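Local coordinates for uncharacterized protein (Archaeoglobus fulgidus DSM 4304, PDB 3BPD), which is of unknown function but binds magnesium ions and assembles as a heptamer of DUF211-family subunits, at residues L6-L11 against V79-A84. The protein carries 1 engineered substitution. Sequence-based numbering, arbitrary orientation.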
loop_
_atom_site.group_PDB
_atom_site.type_symbol
_atom_site.label_atom_id
_atom_site.label_comp_id
_atom_site.label_asym_id
_atom_site.label_seq_id
_atom_site.Cartn_x
_atom_site.Cartn_y
_atom_site.Cartn_z
ATOM N N LEU F 6 -19.403 -11.375 17.411
ATOM C CA LEU F 6 -19.092 -11.357 15.997
ATOM C C LEU F 6 -18.946 -9.897 15.636
ATOM O O LEU F 6 -19.745 -9.068 16.062
ATOM C CB LEU F 6 -20.218 -11.978 15.180
ATOM C CG LEU F 6 -20.527 -13.456 15.387
ATOM C CD1 LEU F 6 -21.573 -13.862 14.349
ATOM C CD2 LEU F 6 -19.258 -14.303 15.255
ATOM N N ARG F 7 -17.934 -9.578 14.843
ATOM C CA ARG F 7 -17.711 -8.198 14.476
ATOM C C ARG F 7 -17.744 -7.967 12.975
ATOM O O ARG F 7 -18.137 -6.890 12.512
ATOM C CB ARG F 7 -16.390 -7.741 15.093
ATOM C CG ARG F 7 -16.468 -7.671 16.631
ATOM C CD ARG F 7 -16.954 -6.306 17.117
ATOM N NE ARG F 7 -15.816 -5.426 17.377
ATOM C CZ ARG F 7 -15.778 -4.131 17.074
ATOM N NH1 ARG F 7 -16.820 -3.555 16.491
ATOM N NH2 ARG F 7 -14.689 -3.414 17.344
ATOM N N ARG F 8 -17.360 -8.984 12.211
ATOM C CA ARG F 8 -17.360 -8.872 10.759
ATOM C C ARG F 8 -17.509 -10.232 10.057
ATOM O O ARG F 8 -16.932 -11.242 10.472
ATOM C CB ARG F 8 -16.077 -8.170 10.291
ATOM C CG ARG F 8 -16.154 -7.616 8.872
ATOM C CD ARG F 8 -14.862 -6.922 8.482
ATOM N NE ARG F 8 -13.771 -7.876 8.330
ATOM C CZ ARG F 8 -12.488 -7.542 8.244
ATOM N NH1 ARG F 8 -12.129 -6.269 8.293
ATOM N NH2 ARG F 8 -11.565 -8.485 8.129
ATOM N N LEU F 9 -18.297 -10.246 8.991
ATOM C CA LEU F 9 -18.527 -11.463 8.226
ATOM C C LEU F 9 -18.395 -11.190 6.724
ATOM O O LEU F 9 -18.809 -10.140 6.225
ATOM C CB LEU F 9 -19.938 -12.012 8.504
ATOM C CG LEU F 9 -20.270 -12.461 9.924
ATOM C CD1 LEU F 9 -21.773 -12.619 10.118
ATOM C CD2 LEU F 9 -19.551 -13.764 10.190
ATOM N N VAL F 10 -17.786 -12.118 6.002
ATOM C CA VAL F 10 -17.704 -11.969 4.561
ATOM C C VAL F 10 -18.443 -13.204 4.081
ATOM O O VAL F 10 -17.971 -14.324 4.225
ATOM C CB VAL F 10 -16.246 -11.946 4.035
ATOM C CG1 VAL F 10 -16.256 -12.004 2.506
ATOM C CG2 VAL F 10 -15.532 -10.674 4.513
ATOM N N LEU F 11 -19.632 -12.989 3.551
ATOM C CA LEU F 11 -20.444 -14.091 3.090
ATOM C C LEU F 11 -20.493 -14.254 1.579
ATOM O O LEU F 11 -20.699 -13.295 0.845
ATOM C CB LEU F 11 -21.861 -13.925 3.633
ATOM C CG LEU F 11 -21.921 -13.747 5.150
ATOM C CD1 LEU F 11 -23.359 -13.778 5.611
ATOM C CD2 LEU F 11 -21.124 -14.852 5.828
ATOM N N VAL F 79 -19.055 -19.004 4.371
ATOM C CA VAL F 79 -18.643 -17.896 5.218
ATOM C C VAL F 79 -17.152 -17.772 4.933
ATOM O O VAL F 79 -16.376 -18.600 5.376
ATOM C CB VAL F 79 -18.881 -18.252 6.708
ATOM C CG1 VAL F 79 -18.439 -17.113 7.605
ATOM C CG2 VAL F 79 -20.354 -18.582 6.929
ATOM N N ASP F 80 -16.738 -16.754 4.199
ATOM C CA ASP F 80 -15.323 -16.647 3.858
ATOM C C ASP F 80 -14.431 -15.977 4.893
ATOM O O ASP F 80 -13.217 -16.172 4.887
ATOM C CB ASP F 80 -15.153 -15.976 2.489
ATOM C CG ASP F 80 -15.908 -16.707 1.386
ATOM O OD1 ASP F 80 -16.121 -17.929 1.495
ATOM O OD2 ASP F 80 -16.283 -16.058 0.396
ATOM N N GLU F 81 -15.024 -15.185 5.775
ATOM C CA GLU F 81 -14.255 -14.549 6.830
ATOM C C GLU F 81 -15.137 -14.226 8.010
ATOM O O GLU F 81 -16.303 -13.873 7.843
ATOM C CB GLU F 81 -13.588 -13.261 6.360
ATOM C CG GLU F 81 -12.257 -13.034 7.070
ATOM C CD GLU F 81 -11.776 -11.595 7.052
ATOM O OE1 GLU F 81 -10.548 -11.386 7.146
ATOM O OE2 GLU F 81 -12.616 -10.672 6.969
ATOM N N VAL F 82 -14.577 -14.364 9.205
ATOM C CA VAL F 82 -15.298 -14.064 10.433
ATOM C C VAL F 82 -14.346 -13.347 11.368
ATOM O O VAL F 82 -13.176 -13.694 11.448
ATOM C CB VAL F 82 -15.758 -15.330 11.170
ATOM C CG1 VAL F 82 -16.790 -14.953 12.218
ATOM C CG2 VAL F 82 -16.320 -16.340 10.200
ATOM N N VAL F 83 -14.841 -12.339 12.067
ATOM C CA VAL F 83 -14.022 -11.621 13.030
ATOM C C VAL F 83 -14.818 -11.532 14.328
ATOM O O VAL F 83 -15.998 -11.198 14.319
ATOM C CB VAL F 83 -13.671 -10.222 12.527
ATOM C CG1 VAL F 83 -12.719 -9.561 13.491
ATOM C CG2 VAL F 83 -13.040 -10.317 11.152
ATOM N N ALA F 84 -14.181 -11.860 15.443
ATOM C CA ALA F 84 -14.859 -11.818 16.736
ATOM C C ALA F 84 -13.937 -11.300 17.829
ATOM O O ALA F 84 -12.740 -11.590 17.826
ATOM C CB ALA F 84 -15.371 -13.206 17.102
#
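Leu6-Leu11 and Val79-Ala84 pair as antiparallel strands, joining strand 6-16 to strand 75-85, the outermost within the chain, beyond which a strand of a second subunit continues the sheet; two classic beta bulges interrupt the ladder. In the first, Arg7 and Arg8 both face Val83: Val83 O accepts Arg7 N at 2.6 Å and, weakly, Arg8 N. In the second, Asp80 and Glu81 face Val10, whose O takes Asp80 N at 2.7 Å and a weak bond from Glu81 N. Leu6, Leu9, Leu11, Val79, Val82 and Ala84 share one face, where apolar side chains suit burial: Leu6, Leu9 and Val79 touch Tyr62 and Leu11 touches Ile69, both of helix 62-71. Leu9 lies beside Val82, pointing the same way, with CD2 3.6 Å from Val82 CG1; Leu11 CD2 similarly meets both methyls of Val79. On the other face Val10 CG2 packs on Glu81 CB, and Arg8, bent at chi3 (69°), brings NE against Val83 CG2. Here the long side chains of Arg8 and Glu81 can span the strands in a salt bridge. Glu81 OE1 accepts Asn38 ND2 of a second subunit; Arg8 NH2 also bridges to Glu90. Guanidinium and carboxylate planes are 10° apart, yet Arg8 NH2 meets Glu81 OE2, 2.7 Å away on the carboxylate's syn side, 24° out of its plane.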